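Local coordinates for glycoside hydrolase family 16 protein (Akkermansia muciniphila, PDB 6T2N) that probably cleaves beta-galactosidic linkages within mucin O-glycan chains as an endo-acting enzyme, an early step in mucin breakdown, at residues G81-Y86 and S273-T278; V192-F197 and G212-I217; K169-W174 and D315-L320. All blocks are in the same frame, centred on the assembly; numbering follows the deposited sequence.

Contact 1: G81-Y86 and S273-T278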
# COMPACT_ATOMS: atom_id res chain seq x y z
N GLY A 81 0.68 -14.27 -10.80
CA GLY A 81 -0.59 -14.22 -11.55
C GLY A 81 -0.87 -12.85 -12.16
O GLY A 81 -1.75 -12.77 -13.02
N SER A 82 -0.12 -11.82 -11.77
CA SER A 82 -0.24 -10.43 -12.28
C SER A 82 0.03 -10.37 -13.77
O SER A 82 0.69 -11.29 -14.30
CB SER A 82 0.73 -9.57 -11.54
OG SER A 82 2.05 -9.72 -12.06
N GLN A 83 -0.48 -9.34 -14.43
CA GLN A 83 -0.43 -9.19 -15.91
C GLN A 83 0.29 -7.90 -16.28
O GLN A 83 0.35 -7.63 -17.50
CB GLN A 83 -1.83 -9.09 -16.51
CG GLN A 83 -2.62 -10.38 -16.56
CD GLN A 83 -4.10 -10.10 -16.66
OE1 GLN A 83 -4.67 -9.37 -15.88
NE2 GLN A 83 -4.77 -10.65 -17.62
N GLN A 84 0.73 -7.10 -15.31
CA GLN A 84 1.33 -5.76 -15.59
C GLN A 84 2.82 -5.72 -15.25
O GLN A 84 3.24 -6.50 -14.37
CB GLN A 84 0.60 -4.66 -14.82
CG GLN A 84 1.22 -4.37 -13.47
CD GLN A 84 0.90 -5.41 -12.41
OE1 GLN A 84 0.10 -6.34 -12.62
NE2 GLN A 84 1.51 -5.23 -11.25
N THR A 85 3.55 -4.81 -15.93
CA THR A 85 4.92 -4.30 -15.59
C THR A 85 4.80 -2.82 -15.22
O THR A 85 3.89 -2.15 -15.71
CB THR A 85 5.92 -4.57 -16.72
OG1 THR A 85 7.21 -4.31 -16.19
CG2 THR A 85 5.71 -3.68 -17.91
N TYR A 86 5.68 -2.34 -14.35
CA TYR A 86 5.55 -1.04 -13.64
C TYR A 86 6.52 -0.01 -14.23
O TYR A 86 7.72 -0.35 -14.36
CB TYR A 86 5.83 -1.24 -12.14
CG TYR A 86 4.69 -1.75 -11.29
CD1 TYR A 86 3.39 -1.31 -11.48
CD2 TYR A 86 4.93 -2.57 -10.21
CE1 TYR A 86 2.35 -1.75 -10.69
CE2 TYR A 86 3.91 -3.03 -9.41
CZ TYR A 86 2.61 -2.62 -9.65
OH TYR A 86 1.59 -3.08 -8.86
N SER A 273 -1.55 0.36 -8.75
CA SER A 273 -2.58 -0.47 -9.43
C SER A 273 -1.86 -1.65 -10.06
O SER A 273 -1.06 -1.46 -11.00
CB SER A 273 -3.34 0.29 -10.43
OG SER A 273 -4.13 1.28 -9.82
N ALA A 274 -2.14 -2.84 -9.55
CA ALA A 274 -1.77 -4.09 -10.24
C ALA A 274 -2.89 -4.48 -11.20
O ALA A 274 -3.91 -3.78 -11.21
CB ALA A 274 -1.49 -5.18 -9.26
N VAL A 275 -2.65 -5.51 -11.99
CA VAL A 275 -3.59 -6.10 -12.97
C VAL A 275 -3.51 -7.60 -12.71
O VAL A 275 -2.39 -8.11 -12.46
CB VAL A 275 -3.24 -5.70 -14.42
CG1 VAL A 275 -4.26 -6.20 -15.41
CG2 VAL A 275 -3.13 -4.20 -14.56
N GLY A 276 -4.66 -8.28 -12.69
CA GLY A 276 -4.71 -9.72 -12.44
C GLY A 276 -4.12 -10.03 -11.08
O GLY A 276 -4.29 -9.23 -10.17
N GLY A 277 -3.45 -11.15 -10.93
CA GLY A 277 -3.34 -11.88 -9.65
C GLY A 277 -3.93 -13.29 -9.74
O GLY A 277 -4.90 -13.51 -10.54
N THR A 278 -3.35 -14.24 -8.99
CA THR A 278 -3.84 -15.65 -8.86
C THR A 278 -5.29 -15.61 -8.34
O THR A 278 -6.13 -16.45 -8.72
CB THR A 278 -2.88 -16.45 -7.97
OG1 THR A 278 -2.71 -15.65 -6.80
CG2 THR A 278 -1.52 -16.74 -8.57
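Val275 is held at both backbone polar atoms by the 81-86 segment: its O accepts from Gln83 N at 3.0 Å, and its N donates to the side-chain OE1 of Gln84 at 2.9 Å. The second bond comes from above the amide plane of Gln84 and depends on a bend in that side chain (chi2 -76°), which folds the amide back over the backbone of Ala274 and Val275. On the same residue the apolar surface closes up: Gln84 CB lies 3.8 Å from Val275 CG2, and Gln83 CB 3.9 Å from Val275 CG1, the Gln83 and Val275 side chains crossing at about a right angle. Ala274 CB touches both Gln84 NE2 and Tyr86 OH, while Ser273 O meets the edge of the Tyr86 ring in its plane, 3.4 Å from Tyr86 CE1. An alanine in place of Gln84 would probably leave Val275 N without its acceptor and open a gap against Ala274 CB and Val275 CG2. Around the glycines the packing is close but purely backbone to backbone: Gly277 N donates to Gly81 O at 3.1 Å, and a single bridge joins Ser82 to Gly276. The solvent side is looser. Thr278, which is exposed, brings CG2 near Gly81 CA, and Gln83 is partly exposed; its OE1 accepts from Ala283 N. The contact joins two parts of the larger mixed sheet: strand 85-86 runs parallel to strand 127-136, which pairs antiparallel with strand 267-275, and Ala274 in turn bonds through its backbone to Trp161 of strand 160-168.

Contact 2: V192-F197 and G212-I217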
# COMPACT_ATOMS: atom_id res chain seq x y z
N VAL A 192 -16.51 -3.68 -2.56
CA VAL A 192 -15.92 -4.18 -1.30
C VAL A 192 -14.49 -3.66 -1.17
O VAL A 192 -13.65 -3.93 -2.10
CB VAL A 192 -15.94 -5.71 -1.22
CG1 VAL A 192 -15.29 -6.19 0.07
CG2 VAL A 192 -17.33 -6.29 -1.37
N VAL A 193 -14.25 -3.03 -0.02
CA VAL A 193 -12.93 -2.64 0.56
C VAL A 193 -12.47 -3.74 1.53
O VAL A 193 -13.20 -3.97 2.56
CB VAL A 193 -13.01 -1.31 1.34
CG1 VAL A 193 -11.67 -0.92 1.93
CG2 VAL A 193 -13.56 -0.16 0.51
N TYR A 194 -11.29 -4.32 1.25
CA TYR A 194 -10.49 -5.20 2.13
C TYR A 194 -9.38 -4.40 2.81
O TYR A 194 -8.58 -3.82 2.10
CB TYR A 194 -9.79 -6.27 1.30
CG TYR A 194 -10.73 -7.31 0.75
CD1 TYR A 194 -11.41 -7.12 -0.45
CD2 TYR A 194 -10.96 -8.50 1.44
CE1 TYR A 194 -12.30 -8.06 -0.94
CE2 TYR A 194 -11.85 -9.45 0.95
CZ TYR A 194 -12.53 -9.23 -0.24
OH TYR A 194 -13.40 -10.18 -0.71
N SER A 195 -9.33 -4.40 4.14
CA SER A 195 -8.15 -3.99 4.95
C SER A 195 -7.70 -5.19 5.80
O SER A 195 -8.57 -6.02 6.20
CB SER A 195 -8.47 -2.82 5.79
OG SER A 195 -9.45 -2.02 5.13
N THR A 196 -6.38 -5.36 5.90
CA THR A 196 -5.77 -6.71 6.08
C THR A 196 -4.36 -6.51 6.65
O THR A 196 -3.69 -5.58 6.22
CB THR A 196 -5.91 -7.56 4.80
OG1 THR A 196 -7.28 -7.85 4.49
CG2 THR A 196 -5.29 -8.93 4.90
N PHE A 197 -4.03 -7.28 7.69
CA PHE A 197 -2.70 -7.33 8.34
C PHE A 197 -2.09 -8.71 8.08
O PHE A 197 -2.84 -9.71 8.01
CB PHE A 197 -2.85 -7.05 9.82
CG PHE A 197 -3.44 -5.65 10.04
CD1 PHE A 197 -2.65 -4.58 10.16
CD2 PHE A 197 -4.82 -5.54 10.33
CE1 PHE A 197 -3.21 -3.41 10.60
CE2 PHE A 197 -5.37 -4.36 10.78
CZ PHE A 197 -4.56 -3.30 10.92
N GLY A 212 -8.00 -9.84 8.52
CA GLY A 212 -8.54 -8.79 7.64
C GLY A 212 -10.02 -8.64 7.82
O GLY A 212 -10.66 -9.58 8.18
N GLY A 213 -10.55 -7.45 7.60
CA GLY A 213 -12.00 -7.23 7.52
C GLY A 213 -12.36 -6.62 6.19
O GLY A 213 -11.47 -6.52 5.35
N THR A 214 -13.62 -6.28 6.03
CA THR A 214 -14.25 -5.81 4.78
C THR A 214 -15.31 -4.77 5.15
O THR A 214 -16.00 -4.98 6.15
CB THR A 214 -14.86 -6.98 4.01
OG1 THR A 214 -16.27 -7.13 4.22
CG2 THR A 214 -14.21 -8.29 4.37
N VAL A 215 -15.48 -3.71 4.38
CA VAL A 215 -16.80 -3.02 4.28
C VAL A 215 -17.18 -2.92 2.80
O VAL A 215 -16.26 -2.83 1.93
CB VAL A 215 -16.81 -1.65 4.99
CG1 VAL A 215 -16.27 -1.77 6.40
CG2 VAL A 215 -16.04 -0.59 4.24
N LYS A 216 -18.48 -3.05 2.54
CA LYS A 216 -19.13 -2.76 1.24
C LYS A 216 -19.45 -1.26 1.26
O LYS A 216 -20.09 -0.81 2.20
CB LYS A 216 -20.37 -3.63 1.05
CG LYS A 216 -20.94 -3.64 -0.36
CD LYS A 216 -21.66 -4.92 -0.82
CE LYS A 216 -21.62 -5.10 -2.34
NZ LYS A 216 -22.93 -5.52 -2.92
N ILE A 217 -18.95 -0.50 0.28
CA ILE A 217 -19.49 0.85 -0.04
C ILE A 217 -20.15 0.79 -1.43
O ILE A 217 -19.50 0.37 -2.37
CB ILE A 217 -18.37 1.88 0.09
CG1 ILE A 217 -17.96 2.02 1.55
CG2 ILE A 217 -18.79 3.23 -0.47
CD1 ILE A 217 -16.69 2.81 1.74
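Val192 and Thr214 meet diagonally across two antiparallel strands, with Val192 CG1 4.0 Å from Thr214 CB. That branch lies opposite its own backbone N (chi1 178°), beside the carbonyl carbon, and so leans along its strand toward the threonine. Tyr194 stands on the same face; its CE2 comes 4.3 Å from Thr214 CG2 at an oblique angle to the ring, while its hydroxyl is hydrogen-bonded to Gln189. Farther along this face Thr196 turns OG1 to the side of its backbone N (chi1 -64°), where it lies 3.5 Å from the CA of Gly212. The reverse face carries Val193, Ser195 and Val215. Here Val193 CB packs against Val215 CG2 at 4.3 Å, and Val193 CG2 reaches loosely toward Ile217 CD1. Ser195 OG bonds to the backbone O of Met182, and its side chain touches Leu238 and Val245 of the other sheet. Between the strands run paired hydrogen bonds. Val193 and Val215 exchange two, Val193 N to Val215 O at 2.8 Å and Val215 N to Val193 O at 2.9 Å; Ser195 and Gly213 do likewise, with Ser195 N to Gly213 O the longer at 3.2 Å. Strand 192-198 also pairs with strand 179-181, part of the Glu-Ile-Asp-Met-Leu-Glu stretch that matches the family 16 signature. The chemistry is thus divided: directional backbone bonds fix the pairing, the face of Val193, Ser195 and Val215 is turned toward the other sheet, which Ser195 and Ile217 touch, and the tyrosine-threonine face, with its partly exposed and exposed residues, keeps polar groups toward the surface.

Contact 3: K169-W174 and D315-L320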
# COMPACT_ATOMS: atom_id res chain seq x y z
N LYS A 169 9.97 -2.46 7.77
CA LYS A 169 11.43 -2.55 7.48
C LYS A 169 12.05 -2.84 8.83
O LYS A 169 11.87 -2.03 9.74
CB LYS A 169 12.03 -1.32 6.77
CG LYS A 169 13.48 -1.49 6.29
CD LYS A 169 14.19 -0.19 5.95
CE LYS A 169 13.42 0.59 4.90
NZ LYS A 169 13.26 2.02 5.27
N ASN A 170 12.71 -3.99 8.92
CA ASN A 170 13.19 -4.65 10.16
C ASN A 170 13.97 -5.90 9.73
O ASN A 170 14.09 -6.16 8.56
CB ASN A 170 12.05 -4.89 11.21
CG ASN A 170 10.86 -5.80 10.58
OD1 ASN A 170 11.14 -6.79 9.88
ND2 ASN A 170 9.61 -5.44 10.78
N LYS A 171 14.52 -6.66 10.66
CA LYS A 171 15.43 -7.79 10.32
C LYS A 171 14.68 -8.96 9.66
O LYS A 171 15.35 -10.00 9.38
CB LYS A 171 16.10 -8.31 11.58
CG LYS A 171 15.17 -8.94 12.61
CD LYS A 171 15.97 -9.68 13.63
CE LYS A 171 15.11 -10.56 14.49
NZ LYS A 171 15.74 -10.81 15.80
N TRP A 172 13.36 -8.84 9.46
CA TRP A 172 12.52 -9.95 8.93
C TRP A 172 12.26 -9.72 7.46
O TRP A 172 12.27 -8.56 7.08
CB TRP A 172 11.20 -10.08 9.70
CG TRP A 172 11.47 -10.57 11.08
CD1 TRP A 172 12.19 -11.68 11.41
CD2 TRP A 172 11.12 -9.92 12.31
NE1 TRP A 172 12.32 -11.75 12.77
CE2 TRP A 172 11.65 -10.69 13.35
CE3 TRP A 172 10.39 -8.76 12.62
CZ2 TRP A 172 11.45 -10.37 14.68
CZ3 TRP A 172 10.21 -8.42 13.93
CH2 TRP A 172 10.75 -9.22 14.95
N GLY A 173 12.03 -10.80 6.71
CA GLY A 173 11.56 -10.81 5.32
C GLY A 173 10.12 -11.27 5.30
O GLY A 173 9.67 -11.77 6.37
N TRP A 174 9.42 -11.12 4.16
CA TRP A 174 7.95 -11.28 4.11
C TRP A 174 7.55 -12.71 4.43
O TRP A 174 8.19 -13.63 3.96
CB TRP A 174 7.46 -10.89 2.75
CG TRP A 174 5.98 -10.68 2.68
CD1 TRP A 174 5.28 -9.50 2.82
CD2 TRP A 174 5.00 -11.70 2.41
NE1 TRP A 174 3.93 -9.74 2.67
CE2 TRP A 174 3.74 -11.07 2.43
CE3 TRP A 174 5.09 -13.07 2.17
CZ2 TRP A 174 2.57 -11.78 2.22
CZ3 TRP A 174 3.94 -13.77 1.92
CH2 TRP A 174 2.69 -13.13 1.94
N ASP A 315 13.40 -0.78 19.77
CA ASP A 315 14.48 -1.15 18.82
C ASP A 315 13.80 -1.27 17.46
O ASP A 315 13.01 -2.18 17.24
CB ASP A 315 15.24 -2.40 19.29
CG ASP A 315 16.21 -3.01 18.28
OD1 ASP A 315 16.43 -2.39 17.17
OD2 ASP A 315 16.73 -4.12 18.59
N PRO A 316 13.98 -0.33 16.50
CA PRO A 316 13.22 -0.42 15.27
C PRO A 316 13.55 -1.74 14.53
O PRO A 316 12.70 -2.19 13.82
CB PRO A 316 13.56 0.87 14.51
CG PRO A 316 14.87 1.34 15.11
CD PRO A 316 14.86 0.85 16.55
N GLU A 317 14.71 -2.36 14.74
CA GLU A 317 15.10 -3.57 13.95
C GLU A 317 14.24 -4.79 14.41
O GLU A 317 14.18 -5.81 13.64
CB GLU A 317 16.63 -3.71 13.98
CG GLU A 317 17.28 -4.55 12.87
CD GLU A 317 18.55 -5.29 13.37
OE1 GLU A 317 18.43 -6.51 13.78
OE2 GLU A 317 19.66 -4.65 13.41
N THR A 318 13.53 -4.70 15.56
CA THR A 318 12.89 -5.86 16.26
C THR A 318 11.53 -5.56 16.91
O THR A 318 10.78 -6.53 17.10
CB THR A 318 13.74 -6.44 17.41
OG1 THR A 318 13.70 -5.51 18.49
CG2 THR A 318 15.18 -6.74 17.03
N GLY A 319 11.23 -4.33 17.33
CA GLY A 319 9.95 -4.01 17.99
C GLY A 319 9.94 -4.28 19.49
O GLY A 319 8.92 -3.96 20.10
N LEU A 320 11.02 -4.78 20.10
CA LEU A 320 11.11 -4.95 21.60
C LEU A 320 11.26 -3.60 22.30
O LEU A 320 11.83 -2.66 21.74
CB LEU A 320 12.32 -5.82 21.95
CG LEU A 320 12.30 -7.23 21.38
CD1 LEU A 320 13.69 -7.88 21.44
CD2 LEU A 320 11.25 -8.07 22.09
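Glu317 O accepts from Lys171 N at 3.1 Å, with two carbons close by, Asn170 CB at 3.4 Å from the oxygen and Lys171 CG at a similar distance. The bond is nearly straight (170° at the hydrogen) and lies in the carbonyl plane on a lone pair. It is the one hydrogen bond that crosses between the loops; the remaining contacts are made by side chains of Asn170, Lys171, Trp172 and Glu317. Lys171 holds CG between its backbone N and carbonyl carbon (chi1 65°), which brings the start of the chain up to Glu317 O; CG also sits over one face of the Trp172 ring system, toward the rim. Beyond CG the lysine runs out extended and crosses the Glu317 side chain at about a right angle. Glu317 OE1 comes 3.7 Å from Lys171 CB, yet Lys171 NZ remains 5.5 Å from that oxygen, so the opposite charges probably attract only at a distance. Both loops contain turns closed by side chains. Asn170 OD1 accepts from Trp172 N at 3.1 Å in an Asx turn, while its ND2 bonds to Thr265 and Asn177, pinning the amide at both ends. Across the contact, Asp315 OD1 accepts from Glu317 N at 3.0 Å in a second Asx turn, and Thr318 OG1 takes Leu320 N at 3.2 Å in an ST turn. Asp315 O adds backbone bonds from Thr318 N and Gly319 N, probably fixing the turn that carries the carbonyls of Glu317 and Thr318. Trp172 CH2 approaches Thr318 O obliquely at 3.4 Å, and the indole also makes an edge-to-face stack with Tyr255.

Contacts 1 and 2 belong to the same mixed sheet of the family 16 beta-sandwich, their centres about 20 Å apart; contact 1 lies where the loop before strand 85-86 meets the end of strand 267-275 and the turn after it, contact 2 on strands 192-198 and 211-216. Contact 3 joins two surface loops, one following strand 160-168 and one following helix 305-311 near the C-terminal end of the model, its centre about 28 Å from contact 1 and 26 Å from contact 2. None of the three touches another. Along the chain contact 2 closes locally, nested inside the spans of both others, whereas contacts 1 and 3 alternate and each bring together distant parts of the chain.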